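Local coordinates for protein Lys-gingipain catalytic subunit (Porphyromonas gingivalis, PDB 6I9A) that cleaves proteins after lysine as a secreted cysteine endopeptidase of family C25, this chain being its catalytic subunit, at residues W291-G294 against A295-F299; E219-A223 against D224-T228. All blocks are in the same frame, centred on the assembly; numbering follows the deposited sequence. Where two conformers were deposited one is given.

Contact 1: W291-G294 against A295-F299; sequences WSVG and ANAVF. With NA (sodium ion), chain F.
Gly294 and Ala297 meet where helix 285-293 gives way to the loop that follows it. The helix is placed by Trp291, which stacks on Tyr357 on the side away from the loop. Val293 is the last helical residue. Its side chain lies beside Ala297, while its carbonyl O binds a sodium ion, at 2.3 Å from the metal. The side-chain contact is loose, 4.2 Å from Val293 CG1 to Ala297 CB, and holds for one of two conformers. At the sodium, a water adds a further ligand, and Tyr174, Thr308, Ser309 and Asp314 complete the site. A main-chain carbonyl at a helix C-terminus is well placed for this, since it no longer has a helical N-H to serve. Gly294 is the residue that breaks the helix, with a positive phi of 120°. Having no side chain, it sits close beside the sodium. The Gly294 O is buried with no polar partner in the model; the CB of Ala297 lies against it, 3.6 Å from that O. The loop is held from outside too. Ala295 N bonds to Ser309 OG, and the methyl of Ala295 packs on His338, Ala339 and Ile342 of helix 325-342.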
ATOM      1  N   TRP A 291       9.938   7.181  11.752  1.00  7.63           N
ATOM      2  CA  TRP A 291       9.051   6.640  10.707  1.00  7.59           C
ATOM      3  C   TRP A 291       7.757   6.133  11.293  1.00  7.87           C
ATOM      4  O   TRP A 291       6.676   6.480  10.840  1.00  8.23           O
ATOM      5  CB  TRP A 291       9.825   5.543   9.981  1.00  8.48           C
ATOM      6  CG  TRP A 291       9.318   5.104   8.648  1.00  7.81           C
ATOM      7  CD1 TRP A 291       9.847   5.468   7.447  1.00  7.89           C
ATOM      8  CD2 TRP A 291       8.318   4.109   8.360  1.00  8.17           C
ATOM      9  NE1 TRP A 291       9.240   4.783   6.430  1.00  8.16           N
ATOM     10  CE2 TRP A 291       8.314   3.914   6.961  1.00  8.01           C
ATOM     11  CE3 TRP A 291       7.451   3.335   9.145  1.00  8.62           C
ATOM     12  CZ2 TRP A 291       7.510   2.966   6.329  1.00  8.61           C
ATOM     13  CZ3 TRP A 291       6.592   2.442   8.511  1.00  9.09           C
ATOM     14  CH2 TRP A 291       6.641   2.239   7.122  1.00  8.37           C
ATOM     15  N   SER A 292       7.853   5.336  12.370  1.00  7.90           N
ATOM     16  CA  SER A 292       6.650   4.768  12.974  1.00  7.80           C
ATOM     17  C   SER A 292       5.909   5.685  13.898  1.00  8.15           C
ATOM     18  O   SER A 292       4.667   5.705  13.867  1.00  8.49           O
ATOM     19  CB  SER A 292       6.945   3.483  13.746  1.00  8.36           C
ATOM     20  OG  SER A 292       7.406   2.454  12.877  1.00  8.77           O
ATOM     21  N   VAL A 293       6.610   6.442  14.776  1.00  8.64           N
ATOM     22  CA  VAL A 293       5.982   7.211  15.848  0.50  8.65           C
ATOM     23  C   VAL A 293       5.761   8.679  15.525  1.00  8.76           C
ATOM     24  O   VAL A 293       4.825   9.304  16.056  1.00  9.89           O
ATOM     25  CB  VAL A 293       6.923   7.084  17.072  0.50 10.66           C
ATOM     26  CG1 VAL A 293       6.617   8.095  18.158  0.50  9.35           C
ATOM     27  CG2 VAL A 293       6.867   5.666  17.637  0.50 10.85           C
ATOM     28  N   GLY A 294       6.668   9.248  14.714  1.00  8.50           N
ATOM     29  CA  GLY A 294       6.705  10.684  14.442  1.00  8.89           C
ATOM     30  C   GLY A 294       8.044  11.243  14.882  1.00  8.49           C
ATOM     31  O   GLY A 294       8.796  10.638  15.667  1.00  9.12           O
ATOM     32  N   ALA A 295       8.366  12.415  14.322  1.00  8.81           N
ATOM     33  CA  ALA A 295       9.559  13.137  14.780  1.00 10.01           C
ATOM     34  C   ALA A 295       9.375  13.635  16.219  1.00  9.86           C
ATOM     35  O   ALA A 295       8.265  13.659  16.765  1.00 10.12           O
ATOM     36  CB  ALA A 295       9.848  14.306  13.852  1.00 10.69           C
ATOM     37  N   ASN A 296      10.500  14.072  16.809  1.00  9.96           N
ATOM     38  CA  ASN A 296      10.548  14.523  18.238  1.00 11.01           C
ATOM     39  C   ASN A 296      10.423  13.336  19.207  1.00 10.98           C
ATOM     40  O   ASN A 296      10.320  13.550  20.398  1.00 13.33           O
ATOM     41  CB  ASN A 296       9.575  15.648  18.615  1.00 12.65           C
ATOM     42  CG  ASN A 296      10.169  17.006  18.397  1.00 14.39           C
ATOM     43  OD1 ASN A 296      11.408  17.187  18.527  1.00 15.17           O
ATOM     44  ND2 ASN A 296       9.324  17.969  18.018  1.00 20.64           N
ATOM     45  N   ALA A 297      10.524  12.113  18.720  1.00 11.17           N
ATOM     46  CA  ALA A 297      10.651  10.936  19.573  1.00 11.68           C
ATOM     47  C   ALA A 297      12.076  10.930  20.143  1.00 12.02           C
ATOM     48  O   ALA A 297      13.019  11.318  19.474  1.00 12.32           O
ATOM     49  CB  ALA A 297      10.420   9.688  18.705  1.00 13.65           C
ATOM     50  N   VAL A 298      12.199  10.526  21.400  1.00 10.79           N
ATOM     51  CA  VAL A 298      13.474  10.510  22.111  1.00 10.64           C
ATOM     52  C   VAL A 298      13.827   9.081  22.506  1.00  9.27           C
ATOM     53  O   VAL A 298      12.958   8.314  22.968  1.00  9.70           O
ATOM     54  CB  VAL A 298      13.363  11.442  23.342  1.00 11.83           C
ATOM     55  CG1 VAL A 298      14.565  11.314  24.258  1.00 13.10           C
ATOM     56  CG2 VAL A 298      13.174  12.886  22.886  1.00 13.15           C
ATOM     57  N   PHE A 299      15.076   8.691  22.295  1.00  9.90           N
ATOM     58  CA  PHE A 299      15.506   7.341  22.652  1.00 10.08           C
ATOM     59  C   PHE A 299      15.367   7.095  24.144  1.00 10.61           C
ATOM     60  O   PHE A 299      15.769   7.940  24.969  1.00 12.31           O
ATOM     61  CB  PHE A 299      16.959   7.083  22.244  1.00 10.95           C
ATOM     62  CG  PHE A 299      17.295   7.358  20.792  1.00 10.82           C
ATOM     63  CD1 PHE A 299      16.354   7.183  19.792  1.00 11.17           C
ATOM     64  CD2 PHE A 299      18.556   7.814  20.435  1.00 13.00           C
ATOM     65  CE1 PHE A 299      16.667   7.460  18.465  1.00 12.08           C
ATOM     66  CE2 PHE A 299      18.870   8.056  19.098  1.00 13.24           C
ATOM     67  CZ  PHE A 299      17.934   7.880  18.122  1.00 12.79           C
TER
HETATM   68 NA    NA F 704       3.269  10.955  16.619  1.00  8.95          NA
HETATM   69  O   HOH W   1       1.689  12.786  16.979  1.00 10.55           O

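Contact 2: E219-A223 against D224-T228; sequences ETAWA and DPLLT
Trp222 and Leu227 are paired across a tight beta hairpin, their side chains side by side on one face. Strands 221-223 and 226-228 run antiparallel, with 167° between their directions. Two backbone bonds join this hydrogen-bonded pair. Leu227 N gives the shorter one to Trp222 O, at 2.9 Å. The return bond, Trp222 N to Leu227 O, is 3.1 Å and more bent, with 137° at the hydrogen. Trp222 O also takes a CA-H...O contact from Leu226.

The Trp222 side chain can be followed outward. Its CB leaves the sheet on the same face as the Leu227 side chain. CG lies anti to the carbonyl carbon (chi1 -69°), which sets the indole alongside Leu227. CE3, on the six-membered ring, then meets Leu227 CD2 at 3.9 Å, an oblique approach. Farther out, NE1 gives its hydrogen bond to Tyr276 OH, and the ring system stacks with Phe261 and Tyr213. The rotation of the indole is thus fixed by both bond and stacks.

Ala221 and Leu226 put their side chains on the other face. Leu226 CD1 comes to 3.9 Å from Ala221 CB. At the turn, a cis peptide bond precedes Pro225 and probably helps reverse the chain.

Ala223 lines the pocket holding the inhibitor KYT-36. Its side chain is about 4 Å from that of His216, the probable proton donor, and its backbone bonds to that of His216. Strand 221-223 is the middle of a three-stranded antiparallel sheet, between 217-218 and 226-228. Thr228 ends the hairpin as the N-cap of helix 229-232.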
ATOM      1  N   GLU A 219      18.306 -10.125   3.827  1.00 10.08           N
ATOM      2  CA  GLU A 219      17.577 -10.097   2.546  1.00 10.13           C
ATOM      3  C   GLU A 219      16.443 -11.074   2.530  1.00 10.33           C
ATOM      4  O   GLU A 219      15.481 -10.861   1.797  1.00 10.98           O
ATOM      5  CB  GLU A 219      18.515 -10.493   1.387  1.00 11.06           C
ATOM      6  CG  GLU A 219      19.772  -9.604   1.250  1.00 12.28           C
ATOM      7  CD  GLU A 219      21.021 -10.069   2.014  1.00 12.83           C
ATOM      8  OE1 GLU A 219      20.888 -10.877   2.966  1.00 13.35           O
ATOM      9  OE2 GLU A 219      22.132  -9.610   1.660  1.00 15.27           O
ATOM     10  N   THR A 220      16.544 -12.143   3.338  1.00 10.16           N
ATOM     11  CA  THR A 220      15.569 -13.236   3.287  1.00 10.74           C
ATOM     12  C   THR A 220      14.942 -13.539   4.631  1.00 10.33           C
ATOM     13  O   THR A 220      14.343 -14.614   4.798  1.00 11.54           O
ATOM     14  CB  THR A 220      16.237 -14.508   2.699  1.00 11.90           C
ATOM     15  OG1 THR A 220      17.357 -14.856   3.522  1.00 15.22           O
ATOM     16  CG2 THR A 220      16.657 -14.323   1.263  1.00 13.21           C
ATOM     17  N   ALA A 221      15.019 -12.608   5.602  1.00 10.56           N
ATOM     18  CA  ALA A 221      14.458 -12.900   6.908  1.00  9.58           C
ATOM     19  C   ALA A 221      14.237 -11.662   7.726  1.00  9.25           C
ATOM     20  O   ALA A 221      15.000 -10.689   7.674  1.00  9.72           O
ATOM     21  CB  ALA A 221      15.388 -13.841   7.723  1.00 11.95           C
ATOM     22  N   TRP A 222      13.248 -11.755   8.620  1.00  9.13           N
ATOM     23  CA  TRP A 222      13.219 -10.986   9.863  1.00  9.14           C
ATOM     24  C   TRP A 222      14.163 -11.788  10.767  1.00  9.62           C
ATOM     25  O   TRP A 222      13.947 -12.987  10.974  1.00 10.31           O
ATOM     26  CB  TRP A 222      11.807 -10.864  10.438  1.00  9.76           C
ATOM     27  CG  TRP A 222      10.912 -10.005   9.610  1.00  8.91           C
ATOM     28  CD1 TRP A 222      11.272  -9.116   8.634  1.00  9.53           C
ATOM     29  CD2 TRP A 222       9.510  -9.836   9.808  1.00  9.07           C
ATOM     30  NE1 TRP A 222      10.166  -8.432   8.193  1.00  9.43           N
ATOM     31  CE2 TRP A 222       9.067  -8.859   8.897  1.00  9.27           C
ATOM     32  CE3 TRP A 222       8.564 -10.449  10.656  1.00 10.00           C
ATOM     33  CZ2 TRP A 222       7.737  -8.392   8.867  1.00  9.50           C
ATOM     34  CZ3 TRP A 222       7.234 -10.034  10.578  1.00 10.30           C
ATOM     35  CH2 TRP A 222       6.831  -9.023   9.685  1.00  9.97           C
ATOM     36  N   ALA A 223      15.250 -11.195  11.258  1.00  9.24           N
ATOM     37  CA  ALA A 223      16.345 -12.012  11.772  1.00 11.29           C
ATOM     38  C   ALA A 223      16.188 -12.532  13.194  1.00  9.90           C
ATOM     39  O   ALA A 223      16.722 -13.623  13.485  1.00 11.30           O
ATOM     40  CB  ALA A 223      17.659 -11.257  11.652  1.00 11.84           C
ATOM     41  N   ASP A 224      15.556 -11.781  14.086  1.00  9.80           N
ATOM     42  CA  ASP A 224      15.490 -12.260  15.493  1.00 10.27           C
ATOM     43  C   ASP A 224      14.397 -11.492  16.233  1.00  9.65           C
ATOM     44  O   ASP A 224      14.582 -10.306  16.554  1.00  9.75           O
ATOM     45  CB  ASP A 224      16.844 -12.033  16.195  1.00 12.05           C
ATOM     46  CG  ASP A 224      16.914 -12.661  17.561  1.00 13.63           C
ATOM     47  OD1 ASP A 224      15.882 -13.091  18.068  1.00 14.36           O
ATOM     48  OD2 ASP A 224      18.032 -12.677  18.157  1.00 17.80           O
ATOM     49  N   PRO A 225      13.248 -12.113  16.484  1.00  9.52           N
ATOM     50  CA  PRO A 225      12.964 -13.536  16.260  1.00 10.75           C
ATOM     51  C   PRO A 225      12.943 -13.883  14.775  1.00  9.83           C
ATOM     52  O   PRO A 225      12.463 -13.106  13.939  1.00 10.23           O
ATOM     53  CB  PRO A 225      11.589 -13.731  16.899  1.00 11.48           C
ATOM     54  CG  PRO A 225      10.961 -12.344  16.916  1.00 10.87           C
ATOM     55  CD  PRO A 225      12.147 -11.451  17.191  1.00  9.61           C
ATOM     56  N   LEU A 226      13.459 -15.053  14.441  1.00 10.47           N
ATOM     57  CA  LEU A 226      13.698 -15.433  13.087  1.00 11.40           C
ATOM     58  C   LEU A 226      12.449 -15.894  12.344  1.00 11.62           C
ATOM     59  O   LEU A 226      11.709 -16.801  12.777  1.00 11.65           O
ATOM     60  CB  LEU A 226      14.731 -16.587  13.084  1.00 12.17           C
ATOM     61  CG  LEU A 226      15.163 -17.122  11.706  1.00 12.50           C
ATOM     62  CD1 LEU A 226      15.976 -16.056  10.927  1.00 14.03           C
ATOM     63  CD2 LEU A 226      16.024 -18.386  11.854  1.00 14.79           C
ATOM     64  N   LEU A 227      12.259 -15.302  11.150  1.00 10.65           N
ATOM     65  CA  LEU A 227      11.226 -15.723  10.196  1.00 11.04           C
ATOM     66  C   LEU A 227      11.872 -15.689   8.844  1.00 10.98           C
ATOM     67  O   LEU A 227      12.169 -14.609   8.326  1.00 11.42           O
ATOM     68  CB  LEU A 227      10.016 -14.805  10.247  1.00 10.84           C
ATOM     69  CG  LEU A 227       8.851 -15.161   9.316  1.00 11.07           C
ATOM     70  CD1 LEU A 227       8.216 -16.513   9.670  1.00 12.80           C
ATOM     71  CD2 LEU A 227       7.804 -14.046   9.321  1.00 11.90           C
ATOM     72  N   THR A 228      12.133 -16.848   8.284  1.00 12.11           N
ATOM     73  CA  THR A 228      12.837 -16.915   7.003  1.00 13.58           C
ATOM     74  C   THR A 228      11.886 -17.044   5.810  1.00 12.74           C
ATOM     75  O   THR A 228      10.726 -17.447   5.968  1.00 12.12           O
ATOM     76  CB  THR A 228      13.792 -18.120   6.961  1.00 14.68           C
ATOM     77  OG1 THR A 228      12.964 -19.292   6.963  1.00 15.27           O
ATOM     78  CG2 THR A 228      14.768 -18.138   8.145  1.00 14.89           C
TER

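In the fold
Contact 1 and contact 2 share no helix or strand. Their centres lie 24 Å apart and their nearest atoms about 11 Å, although both belong to the C25 peptidase part of the chain. Contact 1 is the more buried, with Asn296 exposed at its edge. Contact 2 is partly buried, with Leu226 exposed. Their chemistry differs accordingly. Contact 1 has no hydrogen bond between its segments and relies on small apolar groups beside a sodium site. Contact 2 has paired backbone bonds and a large indole anchored in aromatic neighbours. Their relation to the inhibitor also differs: contact 2 borders its pocket, whereas in contact 1 the Val293 side chain remains about 11 Å from the inhibitor.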